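Local coordinates for NAD-dependent deacetylase 2 (Archaeoglobus fulgidus, PDB 1S7G) that catalyses the NAD-dependent deacetylation of acetyl-lysine in proteins, among them the archaeal chromatin protein Alba, releasing nicotinamide and 2''-O-acetyl-ADP-ribose, at the nicotinamide-adenine-dinucleotide site, the zinc ion site and the interface of chains A and B. Sequence-based numbering; all coordinates share one arbitrary frame. Chains: chain A/B/C, NAD-dependent deacetylase 2.

Contact 1: the nicotinamide-adenine-dinucleotide site. Residues chain A 23-25, 28-29, 34-35, 100, 118, 191-196, 217-219, 233-235; chain B 220. With NAD (nicotinamide-adenine-dinucleotide), chain D.
A:Ser193 lies against the middle of the NAD, its OG set between the backbone N and the carbonyl carbon (chi1 65°) so that it meets the adenosine-side phosphate oxygen O1A at 2.6 Å. Its backbone N turns to the other phosphate and donates to O1N at 3.0 Å. A:Ser192 reaches the same O1N with OG, which stands anti to its own backbone N (chi1 171°) and also accepts from A:Leu194 N. O1N thus accepts from both A:Ser192 OG and A:Ser193 N, while A:Ala24 N gives O2N a nearly straight bond of 2.8 Å. The adenine is sandwiched: A:Gly25 CA lies over one face of its five-membered ring and A:Ala218 CB over the other. At the six-membered ring, A:Ala235 N donates to N1A at 2.8 Å (170° at H), and N6A donates to the anti lone pair of A:Glu29 OE2, a pairing likely to recognise adenine. A:Asn217 keeps its amide nearly coplanar with both partners of ND2, the ribose hydroxyl O3B (2.8 Å) and A:Glu219 O. The nicotinamide meets A:Val195, A:Val196 and, from the neighbouring chain, B:Pro220 CB, 4.0 Å from C7N. The catalytic base A:His118 stays 4.0 Å from O3D through NE2. This cosubstrate pocket, its nicotinamide ribose towards A:His118, follows the Rossmann-type sirtuin fold: 3-10 helix 24-30, the loop after strand 186-190, the end of strand 212-217 and the start of helix 235-250 meet around NAD.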
# COMPACT_ATOMS: atom_id res chain seq x y z
N GLY A 23 -15.21 5.03 2.41
CA GLY A 23 -15.83 5.00 3.72
C GLY A 23 -17.17 4.30 3.61
O GLY A 23 -17.52 3.77 2.55
N ALA A 24 -17.93 4.30 4.70
CA ALA A 24 -19.24 3.64 4.75
C ALA A 24 -20.19 4.04 3.63
O ALA A 24 -21.07 3.27 3.25
CB ALA A 24 -19.90 3.91 6.09
N GLY A 25 -20.02 5.25 3.11
CA GLY A 25 -20.89 5.72 2.05
C GLY A 25 -20.81 4.93 0.75
O GLY A 25 -21.76 4.97 -0.03
N ALA A 28 -23.37 2.03 0.93
CA ALA A 28 -24.75 2.40 1.22
C ALA A 28 -25.69 1.82 0.18
O ALA A 28 -26.84 1.48 0.48
CB ALA A 28 -24.88 3.92 1.26
N GLU A 29 -25.21 1.70 -1.06
CA GLU A 29 -26.01 1.16 -2.15
C GLU A 29 -25.95 -0.36 -2.23
O GLU A 29 -26.45 -0.96 -3.18
CB GLU A 29 -25.57 1.78 -3.49
CG GLU A 29 -25.90 3.26 -3.60
CD GLU A 29 -25.23 3.92 -4.79
OE1 GLU A 29 -25.55 3.53 -5.94
OE2 GLU A 29 -24.39 4.82 -4.58
N THR A 34 -25.18 3.84 6.63
CA THR A 34 -24.06 4.51 7.27
C THR A 34 -24.41 4.79 8.73
O THR A 34 -25.45 4.37 9.22
CB THR A 34 -23.75 5.84 6.55
OG1 THR A 34 -23.81 5.63 5.13
CG2 THR A 34 -22.37 6.31 6.89
N PHE A 35 -23.52 5.50 9.43
CA PHE A 35 -23.71 5.83 10.84
C PHE A 35 -25.06 6.49 11.13
O PHE A 35 -25.87 5.96 11.90
CB PHE A 35 -22.58 6.74 11.32
N GLN A 100 -12.07 1.95 5.20
CA GLN A 100 -12.43 1.94 6.60
C GLN A 100 -13.54 0.93 6.81
O GLN A 100 -13.91 0.64 7.94
CB GLN A 100 -12.89 3.32 7.05
CG GLN A 100 -11.72 4.19 7.49
CD GLN A 100 -12.14 5.53 8.06
OE1 GLN A 100 -11.31 6.26 8.60
NE2 GLN A 100 -13.42 5.86 7.93
N HIS A 118 -9.71 -0.65 9.56
CA HIS A 118 -10.46 -1.02 10.75
C HIS A 118 -10.62 -2.53 10.86
O HIS A 118 -11.45 -3.01 11.63
CB HIS A 118 -11.84 -0.36 10.74
CG HIS A 118 -11.80 1.12 11.00
ND1 HIS A 118 -10.63 1.81 11.24
CD2 HIS A 118 -12.80 2.04 11.04
CE1 HIS A 118 -10.91 3.09 11.42
NE2 HIS A 118 -12.21 3.26 11.30
N GLY A 191 -17.33 8.19 -0.67
CA GLY A 191 -18.17 7.87 0.46
C GLY A 191 -17.59 7.92 1.87
O GLY A 191 -17.83 7.02 2.67
N SER A 192 -16.81 8.96 2.17
CA SER A 192 -16.25 9.11 3.51
C SER A 192 -16.40 10.57 3.94
O SER A 192 -16.17 11.47 3.14
CB SER A 192 -14.77 8.74 3.54
OG SER A 192 -14.20 9.09 4.80
N SER A 193 -16.78 10.80 5.19
CA SER A 193 -16.94 12.16 5.68
C SER A 193 -15.58 12.79 6.05
O SER A 193 -15.51 13.99 6.31
CB SER A 193 -17.87 12.18 6.89
OG SER A 193 -17.29 11.48 7.99
N LEU A 194 -14.53 11.97 6.09
CA LEU A 194 -13.19 12.43 6.41
C LEU A 194 -13.15 13.21 7.73
O LEU A 194 -12.47 14.24 7.82
CB LEU A 194 -12.67 13.34 5.30
CG LEU A 194 -12.81 12.84 3.87
CD1 LEU A 194 -12.30 13.92 2.92
CD2 LEU A 194 -12.04 11.53 3.69
N VAL A 195 -13.85 12.72 8.74
CA VAL A 195 -13.90 13.44 10.00
C VAL A 195 -12.86 13.02 11.03
O VAL A 195 -12.33 13.87 11.75
CB VAL A 195 -15.31 13.35 10.62
CG1 VAL A 195 -15.35 14.06 11.96
CG2 VAL A 195 -16.32 13.97 9.67
N VAL A 196 -12.55 11.73 11.10
CA VAL A 196 -11.59 11.25 12.09
C VAL A 196 -10.37 10.55 11.50
O VAL A 196 -10.46 9.90 10.46
CB VAL A 196 -12.28 10.30 13.09
CG1 VAL A 196 -11.26 9.69 14.04
CG2 VAL A 196 -13.33 11.06 13.88
N ASN A 217 -18.87 12.19 -2.97
CA ASN A 217 -19.60 12.00 -1.74
C ASN A 217 -21.02 12.55 -1.87
O ASN A 217 -21.28 13.42 -2.69
CB ASN A 217 -18.86 12.73 -0.62
CG ASN A 217 -18.85 11.95 0.66
OD1 ASN A 217 -18.34 10.82 0.72
ND2 ASN A 217 -19.41 12.54 1.71
N ALA A 218 -21.93 12.03 -1.06
CA ALA A 218 -23.32 12.48 -1.09
C ALA A 218 -23.42 13.88 -0.49
O ALA A 218 -24.35 14.63 -0.79
CB ALA A 218 -24.20 11.53 -0.31
N GLU A 219 -22.45 14.23 0.35
CA GLU A 219 -22.44 15.52 1.01
C GLU A 219 -21.04 16.09 1.17
O GLU A 219 -20.06 15.35 1.29
CB GLU A 219 -23.12 15.41 2.38
CG GLU A 219 -24.63 15.47 2.29
CD GLU A 219 -25.33 14.81 3.46
OE1 GLU A 219 -24.91 15.04 4.62
OE2 GLU A 219 -26.30 14.05 3.22
N GLY A 233 -23.00 13.25 -5.13
CA GLY A 233 -23.83 12.20 -5.69
C GLY A 233 -23.59 10.83 -5.09
O GLY A 233 -22.78 10.67 -4.18
N LYS A 234 -24.30 9.83 -5.61
CA LYS A 234 -24.15 8.47 -5.13
C LYS A 234 -23.01 7.77 -5.85
O LYS A 234 -22.92 7.80 -7.09
CB LYS A 234 -25.46 7.70 -5.32
CG LYS A 234 -26.61 8.26 -4.48
CD LYS A 234 -27.79 7.31 -4.46
CE LYS A 234 -28.80 7.70 -3.39
NZ LYS A 234 -29.82 6.63 -3.18
N ALA A 235 -22.13 7.14 -5.08
CA ALA A 235 -20.98 6.43 -5.63
C ALA A 235 -21.39 5.39 -6.67
O ALA A 235 -20.82 5.33 -7.75
CB ALA A 235 -20.20 5.77 -4.52
N PRO B 220 -13.22 15.86 16.32
CA PRO B 220 -13.50 14.65 17.08
C PRO B 220 -12.37 13.64 16.92
O PRO B 220 -11.67 13.64 15.91
CB PRO B 220 -14.82 14.15 16.49
CG PRO B 220 -14.76 14.64 15.08
CD PRO B 220 -14.21 16.05 15.24
PA NAD D . -19.21 8.32 7.66
O1A NAD D . -18.64 9.33 8.47
O2A NAD D . -20.44 7.78 8.17
O5B NAD D . -19.29 8.96 6.24
C5B NAD D . -19.90 8.36 5.02
C4B NAD D . -20.04 9.51 4.00
O4B NAD D . -20.60 8.93 2.80
C3B NAD D . -21.01 10.70 4.42
O3B NAD D . -20.18 11.89 4.38
C2B NAD D . -22.16 10.74 3.42
O2B NAD D . -22.65 11.96 2.95
C1B NAD D . -21.60 9.81 2.28
N9A NAD D . -22.61 8.93 1.62
C8A NAD D . -23.80 8.31 2.01
N7A NAD D . -24.35 7.59 1.04
C5A NAD D . -23.57 7.67 -0.06
C6A NAD D . -23.56 7.10 -1.51
N6A NAD D . -24.45 6.35 -1.99
N1A NAD D . -22.47 7.46 -2.36
C2A NAD D . -21.39 8.31 -2.02
N3A NAD D . -21.36 8.87 -0.66
C4A NAD D . -22.45 8.52 0.29
O3 NAD D . -18.24 7.15 7.39
PN NAD D . -16.71 7.06 7.26
O1N NAD D . -16.28 8.21 6.56
O2N NAD D . -16.49 5.71 6.67
O5D NAD D . -16.21 7.21 8.85
C5D NAD D . -16.54 6.13 9.77
C4D NAD D . -15.81 6.10 11.09
O4D NAD D . -15.56 7.45 11.71
C3D NAD D . -16.61 5.28 12.17
O3D NAD D . -15.71 4.37 12.91
C2D NAD D . -17.35 6.39 13.07
O2D NAD D . -17.65 6.00 14.44
C1D NAD D . -16.40 7.68 12.93
N1N NAD D . -17.15 9.01 12.79
C2N NAD D . -17.21 9.86 14.05
C3N NAD D . -17.84 11.15 14.03
C7N NAD D . -17.97 12.03 15.28
O7N NAD D . -18.40 13.26 15.17
N7N NAD D . -17.69 11.45 16.50
C4N NAD D . -18.48 11.68 12.66
C5N NAD D . -18.43 10.82 11.38
C6N NAD D . -17.76 9.49 11.47
O HOH W 1 -14.72 9.84 8.92

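Contact 2: the zinc ion site. Residues chain A 17, 95, 179-180, 183; chain C 128, 130. With ZN (zinc ion), chain E.
A:His17, A:Glu180 and A:His183 bind the zinc from chain A and C:His130 binds it from chain C. A:His17 sits in the loop between helix 3-13 and strand 18-22, A:Glu180 and A:His183 lie about one turn apart at the end of helix 171-183, and C:His130 belongs to a loop within the segment that carries the cysteines of the sirtuin zinc module. NE2 of A:His17 and of C:His130 lies 2.1 Å from ZN, and that of A:His183 2.2 Å. A:Glu180 is bidentate, OE1 and OE2 each 2.4 Å from ZN, its chain leaving anti to the backbone N (chi1 -165°) and bending at chi2. The protein atoms seen here are placed between a square pyramid and a trigonal bipyramid; a water ligand may be unseen. C:His130 arrives tip to tip with A:His183 and crosses A:His17 at about a right angle; its ring is turned 71° from the carboxylate of A:Glu180. On the far side of its ring from the zinc, A:His183 ND1 donates to A:Glu179 OE1 at 2.6 Å, in the ring plane but from above the carboxylate plane, which fixes the ring's rotation and would probably make NE2 a stronger donor. A:Lys95 CG lies over the centre of the A:His17 ring. This is not the structural four-cysteine zinc site of the sirtuin fold; the ion joins two protein copies and may come from the crystallisation medium, so the link may be a crystal contact.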
# COMPACT_ATOMS: atom_id res chain seq x y z
N HIS A 17 -0.85 5.45 -11.14
CA HIS A 17 -0.73 4.91 -9.79
C HIS A 17 -1.69 5.61 -8.84
O HIS A 17 -1.28 6.25 -7.88
CB HIS A 17 0.70 5.10 -9.29
CG HIS A 17 1.09 4.14 -8.21
ND1 HIS A 17 1.95 3.09 -8.42
CD2 HIS A 17 0.71 4.06 -6.91
CE1 HIS A 17 2.09 2.41 -7.30
NE2 HIS A 17 1.35 2.97 -6.37
N LYS A 95 -3.98 1.37 -8.11
CA LYS A 95 -3.00 0.43 -7.59
C LYS A 95 -3.29 -0.01 -6.17
O LYS A 95 -2.68 -0.96 -5.67
CB LYS A 95 -1.60 1.05 -7.66
CG LYS A 95 -1.02 1.12 -9.05
CD LYS A 95 -0.77 -0.28 -9.58
CE LYS A 95 0.01 -0.23 -10.89
NZ LYS A 95 -0.74 0.48 -11.97
N GLU A 179 2.18 5.35 3.13
CA GLU A 179 3.19 5.34 2.08
C GLU A 179 2.45 5.48 0.75
O GLU A 179 2.89 6.18 -0.16
CB GLU A 179 3.99 4.04 2.08
CG GLU A 179 4.81 3.82 0.81
CD GLU A 179 5.73 4.99 0.47
OE1 GLU A 179 6.21 5.05 -0.69
OE2 GLU A 179 5.99 5.84 1.35
N GLU A 180 1.31 4.82 0.67
CA GLU A 180 0.49 4.85 -0.53
C GLU A 180 0.05 6.29 -0.85
O GLU A 180 0.12 6.72 -2.00
CB GLU A 180 -0.73 3.95 -0.32
CG GLU A 180 -1.46 3.61 -1.56
CD GLU A 180 -0.54 3.07 -2.64
OE1 GLU A 180 -0.33 3.78 -3.64
OE2 GLU A 180 -0.01 1.95 -2.47
N HIS A 183 3.07 8.46 -2.39
CA HIS A 183 3.65 8.26 -3.71
C HIS A 183 2.63 8.05 -4.83
O HIS A 183 3.02 7.75 -5.95
CB HIS A 183 4.66 7.10 -3.67
CG HIS A 183 4.04 5.74 -3.56
ND1 HIS A 183 4.49 4.79 -2.66
CD2 HIS A 183 3.05 5.15 -4.26
CE1 HIS A 183 3.80 3.68 -2.82
NE2 HIS A 183 2.92 3.87 -3.79
N ASP C 128 7.21 -1.11 -5.42
CA ASP C 128 6.87 -0.21 -6.52
C ASP C 128 5.50 -0.48 -7.13
O ASP C 128 4.71 0.44 -7.26
CB ASP C 128 7.94 -0.27 -7.61
CG ASP C 128 9.23 0.43 -7.19
OD1 ASP C 128 9.17 1.63 -6.84
OD2 ASP C 128 10.30 -0.21 -7.22
N HIS C 130 3.52 -3.26 -6.03
CA HIS C 130 2.77 -4.03 -5.04
C HIS C 130 2.47 -5.49 -5.34
O HIS C 130 1.60 -6.08 -4.71
CB HIS C 130 1.47 -3.31 -4.70
CG HIS C 130 1.70 -1.89 -4.28
ND1 HIS C 130 2.52 -1.56 -3.22
CD2 HIS C 130 1.28 -0.73 -4.82
CE1 HIS C 130 2.60 -0.25 -3.13
NE2 HIS C 130 1.86 0.28 -4.09
ZN ZN E . 1.42 2.34 -4.36

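Contact 3: the interface of chains A and B. Residues chain A 195-197, 200; chain B 36, 219-222.
The ring of A:Tyr197 and the guanidinium of B:Arg36 cross obliquely, their planes 61° apart, so the two do not stack. CD1 of the tyrosine stands over the centre of the guanidinium, 3.8 Å from CZ, with CB close to the two terminal nitrogens. A:Tyr197 reaches this place with CG anti to the backbone N (chi1 -178°), whereas the arginine folds at chi2 and chi3 to bring its flat head beneath CD1. On its own chain B:Arg36 NH2 makes a salt bridge with B:Glu219 OE2 at 2.9 Å, though the hydrogen-bond angle is poor; A:Ala200 CB lies near the same nitrogen. An alanine here would remove the guanidinium beneath A:Tyr197 CD1 and the salt-bridge partner of B:Glu219, and would probably loosen the tyrosine and the carboxylate that holds the bridging water. Farther along, A:Val196 splits its branches: CG1, anti to the backbone N (chi1 174°), points at B:Met222, 3.6 Å from its N, while CG2 turns towards B:Pro220. B:Met222 starts anti to its backbone N and bends at chi3, which carries the methyl CE to A:Tyr197 O. No direct polar bond crosses this patch of two like chains, and the pairing may be one of the crystal. Water bridges it instead: one molecule lies 2.9 Å from A:Tyr197 N, almost in line with the N-H, and 3.2 Å from both B:Glu219 OE2 and B:Pro220 O.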
# COMPACT_ATOMS: atom_id res chain seq x y z
N VAL A 195 -13.85 12.72 8.74
CA VAL A 195 -13.90 13.44 10.00
C VAL A 195 -12.86 13.02 11.03
O VAL A 195 -12.33 13.87 11.75
CB VAL A 195 -15.31 13.35 10.62
CG1 VAL A 195 -15.35 14.06 11.96
CG2 VAL A 195 -16.32 13.97 9.67
N VAL A 196 -12.55 11.73 11.10
CA VAL A 196 -11.59 11.25 12.09
C VAL A 196 -10.37 10.55 11.50
O VAL A 196 -10.46 9.90 10.46
CB VAL A 196 -12.28 10.30 13.09
CG1 VAL A 196 -11.26 9.69 14.04
CG2 VAL A 196 -13.33 11.06 13.88
N TYR A 197 -9.24 10.68 12.18
CA TYR A 197 -8.00 10.06 11.73
C TYR A 197 -8.21 8.55 11.67
O TYR A 197 -8.86 7.98 12.54
CB TYR A 197 -6.87 10.38 12.71
CG TYR A 197 -5.53 9.81 12.31
CD1 TYR A 197 -4.60 10.59 11.62
CD2 TYR A 197 -5.19 8.49 12.61
CE1 TYR A 197 -3.35 10.07 11.25
CE2 TYR A 197 -3.95 7.97 12.24
CZ TYR A 197 -3.04 8.76 11.57
OH TYR A 197 -1.80 8.24 11.24
N ALA A 200 -9.42 11.44 7.97
CA ALA A 200 -9.26 12.88 7.92
C ALA A 200 -7.88 13.39 7.50
O ALA A 200 -7.76 14.49 6.98
CB ALA A 200 -9.65 13.49 9.27
N ARG B 36 -0.94 18.23 11.43
CA ARG B 36 -2.17 17.72 10.82
C ARG B 36 -2.99 18.74 10.03
O ARG B 36 -2.85 19.95 10.20
CB ARG B 36 -3.10 17.14 11.92
CG ARG B 36 -2.65 15.82 12.55
CD ARG B 36 -3.06 14.63 11.69
NE ARG B 36 -4.50 14.59 11.44
CZ ARG B 36 -5.42 14.28 12.35
NH1 ARG B 36 -5.07 13.98 13.59
NH2 ARG B 36 -6.70 14.27 12.02
N GLU B 219 -11.26 18.91 16.71
CA GLU B 219 -12.01 17.93 15.93
C GLU B 219 -12.27 16.69 16.75
O GLU B 219 -11.64 16.47 17.79
CB GLU B 219 -11.24 17.56 14.66
CG GLU B 219 -10.04 16.66 14.88
CD GLU B 219 -9.25 16.40 13.60
OE1 GLU B 219 -8.73 17.39 13.02
OE2 GLU B 219 -9.16 15.22 13.17
N PRO B 220 -13.22 15.86 16.32
CA PRO B 220 -13.50 14.65 17.08
C PRO B 220 -12.37 13.64 16.92
O PRO B 220 -11.67 13.64 15.91
CB PRO B 220 -14.82 14.15 16.49
CG PRO B 220 -14.76 14.64 15.08
CD PRO B 220 -14.21 16.05 15.24
N THR B 221 -12.19 12.78 17.92
CA THR B 221 -11.17 11.75 17.87
C THR B 221 -11.87 10.41 17.95
O THR B 221 -13.05 10.34 18.28
CB THR B 221 -10.21 11.81 19.07
OG1 THR B 221 -10.83 11.19 20.20
CG2 THR B 221 -9.85 13.25 19.40
N MET B 222 -11.11 9.36 17.66
CA MET B 222 -11.60 7.99 17.68
C MET B 222 -12.03 7.55 19.08
O MET B 222 -12.93 6.73 19.22
CB MET B 222 -10.49 7.06 17.18
CG MET B 222 -10.98 5.69 16.73
SD MET B 222 -9.63 4.62 16.15
CE MET B 222 -8.81 5.70 14.95
O HOH W 2 -9.02 12.37 14.58

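Contact 1 and contact 3 lie about 14 Å apart, measured between the centres of their C-alpha atoms, and share A:Val195, A:Val196 and B:Pro220. The loop after strand 186-190 therefore serves both the dinucleotide and the neighbouring chain, so that packing of chain B could influence the nicotinamide end of the site. Contact 2 is about 23 Å from contact 1 and 24 Å from contact 3, between the same kind of centres, and its centre is about 19 Å from A:His118. It links chain A to chain C instead, and together contacts 2 and 3 tie one subunit to two neighbours in the deposited assembly, which need not be the biological one.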